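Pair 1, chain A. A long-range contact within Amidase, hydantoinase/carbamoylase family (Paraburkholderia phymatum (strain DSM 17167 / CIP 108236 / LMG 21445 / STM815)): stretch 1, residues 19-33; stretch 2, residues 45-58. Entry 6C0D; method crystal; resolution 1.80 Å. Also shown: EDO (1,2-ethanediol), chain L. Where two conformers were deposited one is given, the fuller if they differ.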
# COMPACT_ATOMS: atom_id res chain seq x y z
N ILE A 19 -13.30 -33.75 -33.13
CA ILE A 19 -11.92 -34.20 -32.97
C ILE A 19 -10.98 -33.21 -33.64
O ILE A 19 -9.96 -32.80 -33.06
CB ILE A 19 -11.76 -35.62 -33.54
CG1 ILE A 19 -12.63 -36.61 -32.76
CG2 ILE A 19 -10.29 -36.07 -33.47
CD1 ILE A 19 -12.61 -38.02 -33.35
N ARG A 20 -11.31 -32.81 -34.86
CA ARG A 20 -10.52 -31.81 -35.58
C ARG A 20 -10.44 -30.50 -34.79
O ARG A 20 -9.38 -29.87 -34.73
CB ARG A 20 -11.15 -31.58 -36.96
CG ARG A 20 -10.39 -30.64 -37.89
CD ARG A 20 -11.01 -30.66 -39.30
NE ARG A 20 -12.41 -30.20 -39.28
CZ ARG A 20 -13.24 -30.29 -40.32
NH1 ARG A 20 -12.82 -30.84 -41.46
NH2 ARG A 20 -14.48 -29.84 -40.22
N LEU A 21 -11.56 -30.08 -34.21
CA LEU A 21 -11.59 -28.86 -33.40
C LEU A 21 -10.61 -28.94 -32.23
O LEU A 21 -9.77 -28.06 -32.04
CB LEU A 21 -13.00 -28.63 -32.87
CG LEU A 21 -13.14 -27.52 -31.84
CD1 LEU A 21 -13.02 -26.16 -32.54
CD2 LEU A 21 -14.47 -27.66 -31.11
N LEU A 22 -10.73 -30.00 -31.42
CA LEU A 22 -9.86 -30.14 -30.25
C LEU A 22 -8.40 -30.32 -30.66
O LEU A 22 -7.49 -29.81 -29.99
CB LEU A 22 -10.33 -31.32 -29.39
CG LEU A 22 -11.65 -30.96 -28.70
CD1 LEU A 22 -12.37 -32.21 -28.17
CD2 LEU A 22 -11.39 -29.96 -27.60
N ASP A 23 -8.14 -31.06 -31.75
CA ASP A 23 -6.75 -31.24 -32.21
C ASP A 23 -6.10 -29.89 -32.52
O ASP A 23 -4.95 -29.65 -32.15
CB ASP A 23 -6.70 -32.14 -33.45
CG ASP A 23 -6.98 -33.62 -33.15
OD1 ASP A 23 -7.13 -34.00 -31.96
OD2 ASP A 23 -7.05 -34.41 -34.12
N ASP A 24 -6.83 -29.02 -33.23
CA ASP A 24 -6.28 -27.69 -33.55
C ASP A 24 -6.09 -26.84 -32.30
O ASP A 24 -5.09 -26.13 -32.18
CB ASP A 24 -7.18 -26.96 -34.54
CG ASP A 24 -6.96 -27.39 -35.99
OD1 ASP A 24 -5.93 -28.02 -36.30
OD2 ASP A 24 -7.83 -27.07 -36.82
N LEU A 25 -7.03 -26.89 -31.35
CA LEU A 25 -6.84 -26.15 -30.11
C LEU A 25 -5.60 -26.62 -29.37
O LEU A 25 -4.85 -25.80 -28.82
CB LEU A 25 -8.07 -26.27 -29.20
CG LEU A 25 -9.17 -25.29 -29.55
CD1 LEU A 25 -10.39 -25.64 -28.74
CD2 LEU A 25 -8.74 -23.85 -29.27
N LYS A 26 -5.36 -27.93 -29.35
CA LYS A 26 -4.21 -28.45 -28.63
C LYS A 26 -2.91 -28.19 -29.38
O LYS A 26 -1.87 -27.98 -28.75
CB LYS A 26 -4.38 -29.94 -28.35
CG LYS A 26 -5.55 -30.20 -27.42
CD LYS A 26 -5.79 -31.68 -27.23
CE LYS A 26 -7.02 -31.93 -26.36
NZ LYS A 26 -7.24 -33.39 -26.14
N THR A 27 -2.95 -28.19 -30.72
CA THR A 27 -1.76 -27.83 -31.48
C THR A 27 -1.39 -26.37 -31.25
O THR A 27 -0.22 -26.05 -31.02
CB THR A 27 -1.98 -28.11 -32.97
OG1 THR A 27 -2.21 -29.52 -33.15
CG2 THR A 27 -0.73 -27.70 -33.78
N LEU A 28 -2.38 -25.47 -31.24
CA LEU A 28 -2.09 -24.07 -30.96
C LEU A 28 -1.51 -23.91 -29.55
O LEU A 28 -0.57 -23.13 -29.34
CB LEU A 28 -3.34 -23.21 -31.16
CG LEU A 28 -3.20 -21.70 -30.94
CD1 LEU A 28 -2.01 -21.12 -31.74
CD2 LEU A 28 -4.50 -20.97 -31.30
N ARG A 29 -2.04 -24.67 -28.59
CA ARG A 29 -1.52 -24.62 -27.23
C ARG A 29 -0.03 -24.95 -27.18
O ARG A 29 0.70 -24.40 -26.34
CB ARG A 29 -2.29 -25.59 -26.33
CG ARG A 29 -1.81 -25.64 -24.88
CD ARG A 29 -2.41 -26.82 -24.13
NE ARG A 29 -2.65 -26.53 -22.71
CZ ARG A 29 -3.57 -27.15 -21.97
NH1 ARG A 29 -4.34 -28.09 -22.51
NH2 ARG A 29 -3.74 -26.81 -20.70
N SER A 30 0.45 -25.84 -28.05
CA SER A 30 1.85 -26.24 -28.00
C SER A 30 2.80 -25.10 -28.33
O SER A 30 3.98 -25.17 -27.96
CB SER A 30 2.09 -27.43 -28.93
OG SER A 30 2.08 -27.03 -30.28
N PHE A 31 2.33 -24.06 -29.03
CA PHE A 31 3.15 -22.88 -29.31
C PHE A 31 3.13 -21.97 -28.08
O PHE A 31 2.24 -21.14 -27.91
CB PHE A 31 2.64 -22.14 -30.54
CG PHE A 31 2.81 -22.90 -31.83
CD1 PHE A 31 4.04 -22.95 -32.46
CD2 PHE A 31 1.73 -23.55 -32.41
CE1 PHE A 31 4.19 -23.65 -33.65
CE2 PHE A 31 1.87 -24.25 -33.58
CZ PHE A 31 3.10 -24.30 -34.21
N GLY A 32 4.14 -22.13 -27.23
CA GLY A 32 4.27 -21.32 -26.04
C GLY A 32 3.83 -21.97 -24.75
O GLY A 32 3.86 -21.31 -23.70
N ALA A 33 3.45 -23.25 -24.78
CA ALA A 33 2.99 -23.93 -23.58
C ALA A 33 4.03 -23.81 -22.47
O ALA A 33 5.21 -24.13 -22.66
CB ALA A 33 2.72 -25.41 -23.87
N PRO A 45 9.03 -14.68 -31.32
CA PRO A 45 9.26 -15.83 -32.21
C PRO A 45 8.23 -16.94 -32.08
O PRO A 45 7.80 -17.49 -33.10
CB PRO A 45 10.66 -16.30 -31.81
CG PRO A 45 11.34 -15.06 -31.36
CD PRO A 45 10.28 -14.22 -30.68
N VAL A 46 7.81 -17.27 -30.86
CA VAL A 46 6.83 -18.34 -30.72
C VAL A 46 5.46 -17.89 -31.23
O VAL A 46 4.72 -18.68 -31.82
CB VAL A 46 6.77 -18.83 -29.26
CG1 VAL A 46 6.27 -17.74 -28.32
CG2 VAL A 46 5.90 -20.06 -29.14
N ASP A 47 5.13 -16.61 -31.05
CA ASP A 47 3.87 -16.11 -31.59
C ASP A 47 3.89 -16.13 -33.12
O ASP A 47 2.90 -16.53 -33.75
CB ASP A 47 3.60 -14.70 -31.07
CG ASP A 47 2.35 -14.09 -31.67
OD1 ASP A 47 1.24 -14.60 -31.37
OD2 ASP A 47 2.46 -13.11 -32.44
N ILE A 48 5.00 -15.72 -33.73
CA ILE A 48 5.10 -15.76 -35.18
C ILE A 48 5.00 -17.20 -35.68
O ILE A 48 4.33 -17.48 -36.68
CB ILE A 48 6.39 -15.09 -35.67
CG1 ILE A 48 6.35 -13.59 -35.36
CG2 ILE A 48 6.59 -15.32 -37.16
CD1 ILE A 48 5.11 -12.88 -35.89
N ASP A 49 5.65 -18.14 -34.97
CA ASP A 49 5.57 -19.55 -35.35
C ASP A 49 4.13 -20.03 -35.35
O ASP A 49 3.68 -20.71 -36.29
CB ASP A 49 6.39 -20.41 -34.38
CG ASP A 49 7.88 -20.33 -34.62
OD1 ASP A 49 8.30 -19.97 -35.75
OD2 ASP A 49 8.63 -20.64 -33.68
N ALA A 50 3.38 -19.68 -34.30
CA ALA A 50 1.98 -20.06 -34.22
C ALA A 50 1.16 -19.44 -35.34
O ALA A 50 0.22 -20.05 -35.86
CB ALA A 50 1.41 -19.67 -32.86
N ARG A 51 1.50 -18.20 -35.72
CA ARG A 51 0.77 -17.53 -36.79
C ARG A 51 1.03 -18.19 -38.13
O ARG A 51 0.12 -18.31 -38.96
CB ARG A 51 1.13 -16.05 -36.83
CG ARG A 51 0.54 -15.30 -35.65
CD ARG A 51 0.78 -13.77 -35.60
NE ARG A 51 0.38 -13.41 -34.26
CZ ARG A 51 -0.86 -13.08 -33.89
NH1 ARG A 51 -1.83 -12.92 -34.79
NH2 ARG A 51 -1.11 -12.87 -32.61
N ARG A 52 2.27 -18.62 -38.38
CA ARG A 52 2.54 -19.33 -39.62
C ARG A 52 1.78 -20.65 -39.66
O ARG A 52 1.20 -21.01 -40.70
CB ARG A 52 4.05 -19.56 -39.77
CG ARG A 52 4.80 -18.27 -40.04
CD ARG A 52 6.31 -18.47 -40.01
NE ARG A 52 6.98 -17.21 -40.34
CZ ARG A 52 8.20 -16.89 -39.93
NH1 ARG A 52 8.88 -17.73 -39.16
NH2 ARG A 52 8.72 -15.73 -40.28
N TRP A 53 1.75 -21.38 -38.54
CA TRP A 53 0.96 -22.61 -38.49
C TRP A 53 -0.51 -22.31 -38.76
O TRP A 53 -1.15 -22.98 -39.58
CB TRP A 53 1.13 -23.29 -37.13
CG TRP A 53 0.14 -24.41 -36.94
CD1 TRP A 53 0.26 -25.70 -37.39
CD2 TRP A 53 -1.12 -24.33 -36.26
NE1 TRP A 53 -0.85 -26.42 -37.03
CE2 TRP A 53 -1.71 -25.61 -36.33
CE3 TRP A 53 -1.80 -23.31 -35.59
CZ2 TRP A 53 -2.95 -25.89 -35.77
CZ3 TRP A 53 -3.03 -23.59 -35.02
CH2 TRP A 53 -3.60 -24.87 -35.12
N LEU A 54 -1.04 -21.28 -38.11
CA LEU A 54 -2.45 -20.94 -38.28
C LEU A 54 -2.76 -20.57 -39.72
O LEU A 54 -3.80 -20.98 -40.27
CB LEU A 54 -2.82 -19.79 -37.35
CG LEU A 54 -4.26 -19.34 -37.45
CD1 LEU A 54 -5.20 -20.47 -37.01
CD2 LEU A 54 -4.47 -18.08 -36.62
N ALA A 55 -1.90 -19.79 -40.36
CA ALA A 55 -2.15 -19.42 -41.75
C ALA A 55 -2.15 -20.66 -42.64
O ALA A 55 -2.94 -20.76 -43.58
CB ALA A 55 -1.10 -18.41 -42.22
N GLY A 56 -1.28 -21.63 -42.33
CA GLY A 56 -1.28 -22.87 -43.08
C GLY A 56 -2.58 -23.65 -42.92
O GLY A 56 -3.09 -24.22 -43.88
N ARG A 57 -3.11 -23.68 -41.69
CA ARG A 57 -4.39 -24.36 -41.45
C ARG A 57 -5.52 -23.67 -42.20
O ARG A 57 -6.43 -24.33 -42.71
CB ARG A 57 -4.71 -24.42 -39.95
CG ARG A 57 -3.77 -25.30 -39.14
CD ARG A 57 -3.81 -26.75 -39.66
NE ARG A 57 -4.94 -27.51 -39.13
CZ ARG A 57 -5.60 -28.45 -39.80
NH1 ARG A 57 -5.27 -28.72 -41.07
NH2 ARG A 57 -6.60 -29.10 -39.23
N MET A 58 -5.51 -22.33 -42.22
CA MET A 58 -6.51 -21.60 -43.00
C MET A 58 -6.39 -21.93 -44.48
O MET A 58 -7.40 -22.09 -45.17
CB MET A 58 -6.35 -20.10 -42.78
CG MET A 58 -6.66 -19.64 -41.36
SD MET A 58 -6.35 -17.86 -41.22
CE MET A 58 -6.87 -17.51 -39.55
C1 EDO L . -9.44 -30.74 -42.57
O1 EDO L . -8.23 -30.77 -41.80
C2 EDO L . -9.45 -29.62 -43.62
O2 EDO L . -8.25 -28.83 -43.55

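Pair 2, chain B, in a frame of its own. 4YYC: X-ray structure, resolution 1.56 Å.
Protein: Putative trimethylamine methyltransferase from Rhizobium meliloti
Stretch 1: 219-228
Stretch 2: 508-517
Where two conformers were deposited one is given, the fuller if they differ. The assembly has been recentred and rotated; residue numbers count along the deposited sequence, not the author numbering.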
# COMPACT_ATOMS: atom_id res chain seq x y z
N GLU B 219 -37.53 7.45 -6.76
CA GLU B 219 -38.43 8.59 -6.81
C GLU B 219 -38.61 9.21 -5.43
O GLU B 219 -38.58 10.43 -5.26
CB GLU B 219 -39.77 8.18 -7.44
CG GLU B 219 -39.63 7.90 -8.93
CD GLU B 219 -40.85 7.26 -9.54
OE1 GLU B 219 -41.74 6.81 -8.79
OE2 GLU B 219 -40.94 7.24 -10.79
N ASP B 220 -38.76 8.35 -4.42
CA ASP B 220 -38.87 8.85 -3.05
C ASP B 220 -37.61 9.62 -2.61
O ASP B 220 -37.71 10.65 -1.93
CB ASP B 220 -39.12 7.73 -2.04
CG ASP B 220 -40.52 7.13 -2.13
OD1 ASP B 220 -41.47 7.71 -2.70
OD2 ASP B 220 -40.72 6.02 -1.56
N THR B 221 -36.43 9.14 -3.00
CA THR B 221 -35.20 9.82 -2.66
C THR B 221 -35.18 11.22 -3.27
O THR B 221 -34.85 12.19 -2.60
CB THR B 221 -33.97 9.04 -3.16
OG1 THR B 221 -33.94 7.72 -2.55
CG2 THR B 221 -32.66 9.76 -2.86
N VAL B 222 -35.57 11.31 -4.53
CA VAL B 222 -35.63 12.62 -5.21
C VAL B 222 -36.63 13.52 -4.49
O VAL B 222 -36.37 14.70 -4.30
CB VAL B 222 -35.93 12.46 -6.73
CG1 VAL B 222 -36.20 13.81 -7.39
CG2 VAL B 222 -34.79 11.75 -7.42
N ALA B 223 -37.77 13.01 -4.11
CA ALA B 223 -38.77 13.82 -3.43
C ALA B 223 -38.26 14.35 -2.09
O ALA B 223 -38.49 15.53 -1.75
CB ALA B 223 -40.08 13.01 -3.26
N MSE B 224 -37.56 13.51 -1.34
CA MSE B 224 -36.96 13.92 -0.09
C MSE B 224 -35.91 14.96 -0.34
O MSE B 224 -35.82 15.91 0.40
CB MSE B 224 -36.39 12.70 0.61
CG MSE B 224 -37.57 11.92 1.18
SE MSE B 224 -37.01 10.26 2.07
CE MSE B 224 -36.37 11.16 3.65
N ALA B 225 -35.06 14.76 -1.35
CA ALA B 225 -34.03 15.72 -1.68
C ALA B 225 -34.63 17.07 -2.02
O ALA B 225 -34.06 18.13 -1.63
CB ALA B 225 -33.20 15.23 -2.86
N LYS B 226 -35.77 17.08 -2.72
CA LYS B 226 -36.43 18.35 -3.07
C LYS B 226 -36.99 19.06 -1.86
O LYS B 226 -36.93 20.28 -1.80
CB LYS B 226 -37.50 18.16 -4.12
CG LYS B 226 -36.95 17.79 -5.47
CD LYS B 226 -37.99 17.70 -6.58
CE LYS B 226 -37.28 17.47 -7.90
NZ LYS B 226 -38.18 17.63 -9.04
N ILE B 227 -37.52 18.31 -0.88
CA ILE B 227 -37.92 18.90 0.40
C ILE B 227 -36.71 19.58 1.09
O ILE B 227 -36.84 20.67 1.64
CB ILE B 227 -38.55 17.84 1.33
CG1 ILE B 227 -39.92 17.44 0.78
CG2 ILE B 227 -38.69 18.36 2.76
CD1 ILE B 227 -40.48 16.10 1.21
N LEU B 228 -35.57 18.93 1.04
CA LEU B 228 -34.36 19.39 1.72
C LEU B 228 -33.69 20.60 1.04
O LEU B 228 -33.34 21.57 1.71
CB LEU B 228 -33.39 18.23 1.81
CG LEU B 228 -32.05 18.53 2.42
CD1 LEU B 228 -32.16 19.12 3.83
CD2 LEU B 228 -31.24 17.26 2.46
N ALA B 508 -41.39 18.52 7.43
CA ALA B 508 -41.82 18.16 6.08
C ALA B 508 -41.31 16.80 5.66
O ALA B 508 -42.01 16.05 4.98
CB ALA B 508 -41.36 19.21 5.08
N LEU B 509 -40.06 16.49 6.01
CA LEU B 509 -39.55 15.15 5.71
C LEU B 509 -40.33 14.07 6.46
O LEU B 509 -40.65 13.05 5.89
CB LEU B 509 -38.06 15.05 6.08
CG LEU B 509 -37.14 15.84 5.15
CD1 LEU B 509 -35.75 16.00 5.80
CD2 LEU B 509 -37.08 15.19 3.76
N LYS B 510 -40.57 14.28 7.75
CA LYS B 510 -41.30 13.32 8.56
C LYS B 510 -42.71 13.16 8.03
O LYS B 510 -43.24 12.06 8.03
CB LYS B 510 -41.38 13.78 10.00
CG LYS B 510 -40.08 13.71 10.75
CD LYS B 510 -40.29 14.32 12.13
CE LYS B 510 -39.11 13.98 12.99
NZ LYS B 510 -39.13 12.56 13.41
N GLU B 511 -43.33 14.25 7.59
CA GLU B 511 -44.70 14.16 7.03
C GLU B 511 -44.72 13.34 5.76
O GLU B 511 -45.61 12.50 5.59
CB GLU B 511 -45.31 15.54 6.78
CG GLU B 511 -45.87 16.15 8.05
CD GLU B 511 -46.49 17.51 7.85
OE1 GLU B 511 -46.31 18.35 8.78
OE2 GLU B 511 -47.20 17.73 6.81
N PHE B 512 -43.71 13.55 4.91
CA PHE B 512 -43.57 12.78 3.66
C PHE B 512 -43.40 11.30 3.93
O PHE B 512 -44.05 10.45 3.31
CB PHE B 512 -42.41 13.30 2.84
CG PHE B 512 -42.12 12.46 1.60
CD1 PHE B 512 -42.83 12.67 0.41
CD2 PHE B 512 -41.16 11.45 1.64
CE1 PHE B 512 -42.59 11.87 -0.71
CE2 PHE B 512 -40.92 10.66 0.52
CZ PHE B 512 -41.63 10.87 -0.65
N ILE B 513 -42.49 11.01 4.84
CA ILE B 513 -42.19 9.64 5.19
C ILE B 513 -43.44 8.96 5.73
O ILE B 513 -43.73 7.84 5.32
CB ILE B 513 -41.01 9.55 6.18
CG1 ILE B 513 -39.74 10.01 5.45
CG2 ILE B 513 -40.85 8.14 6.73
CD1 ILE B 513 -38.60 10.23 6.42
N ALA B 514 -44.12 9.60 6.68
CA ALA B 514 -45.31 9.01 7.28
C ALA B 514 -46.38 8.73 6.24
O ALA B 514 -47.04 7.69 6.29
CB ALA B 514 -45.85 9.90 8.41
N LYS B 515 -46.58 9.67 5.33
CA LYS B 515 -47.56 9.50 4.29
C LYS B 515 -47.20 8.30 3.41
O LYS B 515 -48.05 7.46 3.12
CB LYS B 515 -47.67 10.80 3.50
CG LYS B 515 -48.54 10.75 2.26
CD LYS B 515 -48.70 12.16 1.71
N ARG B 516 -45.93 8.19 3.02
CA ARG B 516 -45.51 7.08 2.20
C ARG B 516 -45.67 5.77 2.94
O ARG B 516 -46.15 4.81 2.38
CB ARG B 516 -44.05 7.27 1.73
CG ARG B 516 -43.89 8.40 0.73
CD ARG B 516 -44.55 8.14 -0.65
NE ARG B 516 -43.86 7.06 -1.26
CZ ARG B 516 -44.32 5.85 -1.54
NH1 ARG B 516 -45.62 5.52 -1.44
NH2 ARG B 516 -43.47 4.96 -2.01
N LYS B 517 -45.28 5.70 4.22
CA LYS B 517 -45.42 4.46 4.98
C LYS B 517 -46.89 4.04 5.12
O LYS B 517 -47.21 2.84 5.07
CB LYS B 517 -44.76 4.59 6.37
CG LYS B 517 -43.24 4.64 6.27
CD LYS B 517 -42.60 4.46 7.64
CE LYS B 517 -41.13 4.48 7.55
NZ LYS B 517 -40.47 4.20 8.85

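Two helices that run in nearly opposite directions can be held together by side chains that are partly the same and partly quite different, and pairs 1 and 2 make a compact example. In pair 1 the axes of helices 19-30 and 45-58 approach to 10.1 Å, with 154° between their N-to-C directions; in pair 2 the helices of 219-228 and 508-517 approach to 10.0 Å at 158°. Superposed on 14 central residues, the backbones agree to 0.5 Å. The fit is poorest past the first helix of pair 1, where the CA of A:Gly32 lies 2.0 Å from the CA of B:Leu228, which is still helical; the CA atoms of A:Phe31 and B:Ile227 are 1.0 Å apart.

The polar end of the contact has the same residue types in the same places. A:Asp24 matches B:Asp220, and A:Arg57 matches B:Arg516, each arginine with its first three chi angles in the m well. Both pairs form a salt bridge, with the carboxylate near the plane of the guanidinium, where the N-H groups point. The details differ. In pair 2 the bridge is two-pronged: B:Arg516 NE donates to B:Asp220 OD1 at 2.9 Å and B:Arg516 NH2 to B:Asp220 OD2 at 3.0 Å. In pair 1 the hydrogen bonds converge on one oxygen, A:Asp24 OD1, from A:Arg57 NE at 3.0 Å and from A:Arg57 NH2 at 3.2 Å, while the bond from A:Arg57 NH2 to A:Asp24 OD2, at 3.4 Å, is weak.

One turn before the arginine, an aromatic residue points toward the partner helix: A:Trp53 in pair 1, B:Phe512 in pair 2, both with chi1 in the t well and with side-chain centres only 0.1 Å apart. B:Phe512 fits as a knob among B:Asp220, B:Ala223, B:Met224 and B:Ile227. Small B:Ala223 meets it through CB, 3.7 Å from B:Phe512 CZ. At the matching position A:Thr27 brings CG2 to 3.4 Å from A:Trp53 CE2, while its hydroxyl is occupied within its own helix, A:Thr27 OG1 donating to A:Asp23 O at 2.9 Å.

Bulk is divided differently where A:Phe31 and A:Ala50 match B:Ile227 and B:Leu509. Pair 1 places a large ring, A:Phe31, against small A:Ala50: A:Ala50 CA lies over the ring face, 3.9 Å from its centroid, and A:Phe31 CB is 3.6 Å from A:Ala50 CB. Pair 2 uses aliphatic chains on both sides, B:Ile227 and B:Leu509, with B:Ile227 CG2 3.7 Å from B:Leu509 CD2. The position of A:Leu28 is taken in pair 2 by the longer selenomethionine B:Met224, whose CE reaches B:Ile513 CD1 at 3.7 Å; the matching A:Leu28 and A:Leu54 have no such close contact.

The sums are similar, 527 Å² buried in pair 1 and 479 Å² in pair 2. The principle is that a fixed backbone frame can carry a charged pair and an aromatic position while the volume between the helices is shared out differently from one neighbour to the next.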